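Local structure of polyketide Synthase III (Ectocarpus siliculosus, 4B0N) at residues I267-E279 and N306-H318. The protein probably acts as a type III polyketide synthase, an acyltransferase of the chalcone/stilbene synthase family implicated in making phlorotannin monomers. Residues are numbered along the deposited sequence; the frame is centred on the assembly and turned at random.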
loop_
_atom_site.group_PDB
_atom_site.type_symbol
_atom_site.label_atom_id
_atom_site.label_comp_id
_atom_site.label_asym_id
_atom_site.label_seq_id
_atom_site.Cartn_x
_atom_site.Cartn_y
_atom_site.Cartn_z
ATOM N N ILE A 267 21.292 -4.928 6.301
ATOM C CA ILE A 267 20.900 -4.303 5.039
ATOM C C ILE A 267 21.501 -2.890 4.963
ATOM O O ILE A 267 20.945 -1.926 5.502
ATOM C CB ILE A 267 19.365 -4.314 4.824
ATOM C CG1 ILE A 267 18.811 -5.736 5.002
ATOM C CG2 ILE A 267 19.011 -3.775 3.440
ATOM C CD1 ILE A 267 17.301 -5.832 5.095
ATOM N N VAL A 268 22.650 -2.796 4.293
ATOM C CA VAL A 268 23.445 -1.566 4.237
ATOM C C VAL A 268 22.831 -0.496 3.328
ATOM O O VAL A 268 22.933 0.700 3.621
ATOM C CB VAL A 268 24.903 -1.854 3.804
ATOM C CG1 VAL A 268 25.764 -0.603 3.922
ATOM C CG2 VAL A 268 25.503 -2.965 4.650
ATOM N N ASP A 269 22.205 -0.920 2.232
ATOM C CA ASP A 269 21.593 0.020 1.291
ATOM C C ASP A 269 20.434 -0.592 0.508
ATOM O O ASP A 269 20.285 -1.813 0.447
ATOM C CB ASP A 269 22.648 0.572 0.320
ATOM C CG ASP A 269 22.214 1.872 -0.357
ATOM O OD1 ASP A 269 21.510 2.687 0.278
ATOM O OD2 ASP A 269 22.587 2.082 -1.531
ATOM N N ASN A 270 19.609 0.278 -0.070
ATOM C CA ASN A 270 18.594 -0.116 -1.040
ATOM C C ASN A 270 18.728 0.701 -2.324
ATOM O O ASN A 270 19.120 1.870 -2.291
ATOM C CB ASN A 270 17.180 0.004 -0.452
ATOM C CG ASN A 270 16.934 1.341 0.227
ATOM O OD1 ASN A 270 16.793 2.375 -0.429
ATOM N ND2 ASN A 270 16.863 1.321 1.552
ATOM N N HIS A 271 18.408 0.074 -3.453
ATOM C CA HIS A 271 18.516 0.726 -4.752
ATOM C C HIS A 271 17.349 0.379 -5.625
ATOM O O HIS A 271 16.823 -0.733 -5.561
ATOM C CB HIS A 271 19.831 0.350 -5.428
ATOM C CG HIS A 271 20.184 1.216 -6.616
ATOM N ND1 HIS A 271 20.384 2.544 -6.513
ATOM C CD2 HIS A 271 20.385 0.890 -7.957
ATOM C CE1 HIS A 271 20.685 3.047 -7.725
ATOM N NE2 HIS A 271 20.687 2.033 -8.608
ATOM N N ALA A 272 16.931 1.343 -6.439
ATOM C CA ALA A 272 15.844 1.158 -7.391
ATOM C C ALA A 272 16.232 1.708 -8.761
ATOM O O ALA A 272 17.174 2.492 -8.874
ATOM C CB ALA A 272 14.579 1.830 -6.883
ATOM N N TRP A 273 15.519 1.275 -9.797
ATOM C CA TRP A 273 15.683 1.818 -11.144
ATOM C C TRP A 273 14.559 1.419 -12.052
ATOM O O TRP A 273 14.307 0.232 -12.255
ATOM C CB TRP A 273 17.017 1.405 -11.758
ATOM C CG TRP A 273 17.332 2.188 -13.007
ATOM C CD1 TRP A 273 17.194 1.773 -14.330
ATOM C CD2 TRP A 273 17.823 3.570 -13.090
ATOM N NE1 TRP A 273 17.567 2.769 -15.198
ATOM C CE2 TRP A 273 17.954 3.874 -14.522
ATOM C CE3 TRP A 273 18.161 4.550 -12.157
ATOM C CZ2 TRP A 273 18.406 5.106 -14.975
ATOM C CZ3 TRP A 273 18.616 5.788 -12.626
ATOM C CH2 TRP A 273 18.735 6.057 -14.001
ATOM N N LEU A 274 13.878 2.419 -12.608
ATOM C CA LEU A 274 12.827 2.202 -13.598
ATOM C C LEU A 274 13.438 2.172 -15.003
ATOM O O LEU A 274 14.171 3.084 -15.396
ATOM C CB LEU A 274 11.770 3.307 -13.504
ATOM C CG LEU A 274 10.286 2.978 -13.717
ATOM C CD1 LEU A 274 9.463 4.246 -13.582
ATOM C CD2 LEU A 274 10.002 2.322 -15.060
ATOM N N MET A 275 13.130 1.116 -15.750
ATOM C CA MET A 275 13.670 0.929 -17.097
ATOM C C MET A 275 12.805 1.626 -18.144
ATOM O O MET A 275 11.576 1.487 -18.142
ATOM C CB MET A 275 13.799 -0.563 -17.419
ATOM C CG MET A 275 14.626 -1.350 -16.413
ATOM S SD MET A 275 14.206 -3.103 -16.390
ATOM C CE MET A 275 15.224 -3.668 -15.030
ATOM N N GLU A 276 13.458 2.374 -19.034
ATOM C CA GLU A 276 12.778 3.099 -20.106
ATOM C C GLU A 276 12.185 2.144 -21.139
ATOM O O GLU A 276 12.825 1.164 -21.531
ATOM C CB GLU A 276 13.739 4.079 -20.789
ATOM C CG GLU A 276 14.203 5.224 -19.899
ATOM C CD GLU A 276 15.428 5.946 -20.440
ATOM O OE1 GLU A 276 15.386 6.415 -21.600
ATOM O OE2 GLU A 276 16.433 6.055 -19.700
ATOM N N GLY A 277 10.955 2.437 -21.557
ATOM C CA GLY A 277 10.264 1.670 -22.593
ATOM C C GLY A 277 9.997 0.213 -22.256
ATOM O O GLY A 277 10.079 -0.653 -23.131
ATOM N N THR A 278 9.684 -0.056 -20.989
ATOM C CA THR A 278 9.378 -1.414 -20.522
ATOM C C THR A 278 7.997 -1.454 -19.853
ATOM O O THR A 278 7.738 -2.265 -18.958
ATOM C CB THR A 278 10.457 -1.940 -19.550
ATOM O OG1 THR A 278 10.611 -1.021 -18.463
ATOM C CG2 THR A 278 11.795 -2.108 -20.259
ATOM N N GLU A 279 7.115 -0.575 -20.320
ATOM C CA GLU A 279 5.794 -0.362 -19.728
ATOM C C GLU A 279 4.893 -1.593 -19.806
ATOM O O GLU A 279 4.077 -1.835 -18.912
ATOM C CB GLU A 279 5.100 0.830 -20.401
ATOM C CG GLU A 279 5.795 2.178 -20.220
ATOM C CD GLU A 279 6.835 2.474 -21.290
ATOM O OE1 GLU A 279 7.068 1.617 -22.174
ATOM O OE2 GLU A 279 7.424 3.577 -21.254
ATOM N N ASN A 306 18.838 -4.733 -19.092
ATOM C CA ASN A 306 18.930 -3.672 -18.085
ATOM C C ASN A 306 19.488 -4.062 -16.712
ATOM O O ASN A 306 19.844 -3.181 -15.923
ATOM C CB ASN A 306 17.568 -2.997 -17.906
ATOM C CG ASN A 306 17.177 -2.145 -19.095
ATOM O OD1 ASN A 306 17.908 -1.238 -19.490
ATOM N ND2 ASN A 306 16.011 -2.424 -19.663
ATOM N N ILE A 307 19.562 -5.363 -16.431
ATOM C CA ILE A 307 19.978 -5.855 -15.107
ATOM C C ILE A 307 21.426 -5.495 -14.753
ATOM O O ILE A 307 21.757 -5.338 -13.573
ATOM C CB ILE A 307 19.698 -7.378 -14.920
ATOM C CG1 ILE A 307 19.806 -7.792 -13.446
ATOM C CG2 ILE A 307 20.606 -8.236 -15.798
ATOM C CD1 ILE A 307 18.782 -7.149 -12.534
ATOM N N ALA A 308 22.273 -5.352 -15.773
ATOM C CA ALA A 308 23.653 -4.913 -15.580
ATOM C C ALA A 308 23.699 -3.495 -15.015
ATOM O O ALA A 308 24.352 -3.254 -14.001
ATOM C CB ALA A 308 24.441 -5.004 -16.882
ATOM N N PHE A 309 22.980 -2.575 -15.663
ATOM C CA PHE A 309 22.957 -1.164 -15.266
ATOM C C PHE A 309 22.461 -0.956 -13.835
ATOM O O PHE A 309 22.933 -0.058 -13.136
ATOM C CB PHE A 309 22.115 -0.336 -16.246
ATOM C CG PHE A 309 22.206 1.150 -16.024
ATOM C CD1 PHE A 309 23.280 1.881 -16.530
ATOM C CD2 PHE A 309 21.220 1.824 -15.304
ATOM C CE1 PHE A 309 23.370 3.251 -16.323
ATOM C CE2 PHE A 309 21.306 3.194 -15.094
ATOM C CZ PHE A 309 22.382 3.908 -15.605
ATOM N N PHE A 310 21.514 -1.791 -13.410
ATOM C CA PHE A 310 20.973 -1.738 -12.054
ATOM C C PHE A 310 21.967 -2.249 -11.007
ATOM O O PHE A 310 22.200 -1.588 -9.991
ATOM C CB PHE A 310 19.651 -2.515 -11.972
ATOM C CG PHE A 310 19.198 -2.810 -10.565
ATOM C CD1 PHE A 310 18.681 -1.801 -9.753
ATOM C CD2 PHE A 310 19.280 -4.102 -10.051
ATOM C CE1 PHE A 310 18.264 -2.075 -8.458
ATOM C CE2 PHE A 310 18.863 -4.380 -8.757
ATOM C CZ PHE A 310 18.355 -3.366 -7.960
ATOM N N ALA A 311 22.542 -3.423 -11.262
ATOM C CA ALA A 311 23.436 -4.079 -10.305
ATOM C C ALA A 311 24.813 -3.424 -10.234
ATOM O O ALA A 311 25.382 -3.292 -9.148
ATOM C CB ALA A 311 23.560 -5.563 -10.616
ATOM N N ASP A 312 25.344 -3.023 -11.388
ATOM C CA ASP A 312 26.597 -2.268 -11.437
ATOM C C ASP A 312 26.414 -0.861 -10.873
ATOM O O ASP A 312 27.362 -0.265 -10.363
ATOM C CB ASP A 312 27.150 -2.202 -12.863
ATOM C CG ASP A 312 27.755 -3.521 -13.324
ATOM O OD1 ASP A 312 28.372 -4.230 -12.495
ATOM O OD2 ASP A 312 27.628 -3.840 -14.528
ATOM N N GLY A 313 25.192 -0.339 -10.970
ATOM C CA GLY A 313 24.836 0.921 -10.327
ATOM C C GLY A 313 24.894 0.801 -8.813
ATOM O O GLY A 313 25.552 1.604 -8.146
ATOM N N PHE A 314 24.211 -0.217 -8.286
ATOM C CA PHE A 314 24.139 -0.497 -6.849
ATOM C C PHE A 314 25.524 -0.583 -6.207
ATOM O O PHE A 314 25.773 0.015 -5.157
ATOM C CB PHE A 314 23.399 -1.823 -6.620
ATOM C CG PHE A 314 22.621 -1.894 -5.326
ATOM C CD1 PHE A 314 22.945 -1.090 -4.234
ATOM C CD2 PHE A 314 21.571 -2.799 -5.195
ATOM C CE1 PHE A 314 22.225 -1.170 -3.052
ATOM C CE2 PHE A 314 20.848 -2.886 -4.016
ATOM C CZ PHE A 314 21.175 -2.070 -2.943
ATOM N N LEU A 315 26.418 -1.326 -6.856
ATOM C CA LEU A 315 27.722 -1.659 -6.290
ATOM C C LEU A 315 28.759 -0.544 -6.407
ATOM O O LEU A 315 29.672 -0.466 -5.584
ATOM C CB LEU A 315 28.259 -2.954 -6.914
ATOM C CG LEU A 315 27.537 -4.269 -6.604
ATOM C CD1 LEU A 315 27.981 -5.360 -7.569
ATOM C CD2 LEU A 315 27.765 -4.704 -5.164
ATOM N N LYS A 316 28.619 0.314 -7.415
ATOM C CA LYS A 316 29.537 1.445 -7.593
ATOM C C LYS A 316 29.342 2.529 -6.533
ATOM O O LYS A 316 30.265 3.292 -6.244
ATOM C CB LYS A 316 29.429 2.035 -9.006
ATOM C CG LYS A 316 30.241 1.278 -10.049
ATOM C CD LYS A 316 29.950 1.760 -11.464
ATOM C CE LYS A 316 30.580 0.837 -12.501
ATOM N NZ LYS A 316 30.278 1.249 -13.900
ATOM N N LYS A 317 28.144 2.583 -5.954
ATOM C CA LYS A 317 27.840 3.492 -4.846
ATOM C C LYS A 317 28.634 3.127 -3.590
ATOM O O LYS A 317 28.846 3.967 -2.709
ATOM C CB LYS A 317 26.340 3.469 -4.533
ATOM C CG LYS A 317 25.461 4.170 -5.560
ATOM C CD LYS A 317 23.996 3.783 -5.411
ATOM C CE LYS A 317 23.370 4.369 -4.153
ATOM N NZ LYS A 317 22.057 3.737 -3.839
ATOM N N HIS A 318 29.069 1.870 -3.524
ATOM C CA HIS A 318 29.811 1.340 -2.380
ATOM C C HIS A 318 31.194 0.876 -2.755
ATOM O O HIS A 318 31.843 0.160 -1.983
ATOM C CB HIS A 318 29.028 0.205 -1.728
ATOM C CG HIS A 318 27.691 0.629 -1.175
ATOM N ND1 HIS A 318 27.514 0.958 0.118
ATOM C CD2 HIS A 318 26.454 0.783 -1.794
ATOM C CE1 HIS A 318 26.230 1.301 0.320
ATOM N NE2 HIS A 318 25.582 1.194 -0.852
HETATM O O HOH W 1 21.486 2.379 -11.747
HETATM O O HOH W 2 16.616 1.113 -19.021
#
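In the C-terminal half of this thiolase fold, strand 265-274, which in this chain borders a mixed four-stranded sheet, is covered by helix 299-316, and an aromatic cluster of His271 with Phe310 and Phe314 forms the middle of the interface. Strand 267-274 and helix 306-316 run roughly antiparallel, their axes at 149° and 8.9 Å apart. Alternation along the strand points Asp269, His271 and Trp273 at the helix, while Ala272 faces helix 196-210. A CH-pi contact is well defined by its geometry: His271 CB sits 3.4 Å from the centroid of the Phe314 ring, only 3° off its normal. The CZ edge of that ring meets Asp269 O, and beyond the cluster Leu410 and Met396 of the sheet also touch Phe314. Replacing Phe314 with an alanine would probably leave His271 CB without its aromatic platform and open a gap between strand and helix. Phe310 lies nearly parallel to the His271 ring but slid away, so overlap is slight; its edge approaches His271 O, a carbonyl oxygen hydrogen-bonded to Arg202. Further along, Phe309 puts CE2 over one face of the Trp273 indole, 3.5 Å from CE2 of the tryptophan, with the planes oblique.

The polar grip lies at the helix's C-terminal end, on a single oxygen. Lys317 NZ forms a salt bridge with Asp269 OD2 (2.9 Å), approaching the syn lone pair of that oxygen, and a weak bond to His271 ND1. With CG of Asp269 anti to the backbone N (chi1 -160°), OD2 comes within bonding distance of both this lysine and a second donor, His318 NE2, which meets OD2 from above the carboxylate plane at 3.2 Å. That bond is nearly straight, and OD2 lies close to the His318 ring plane.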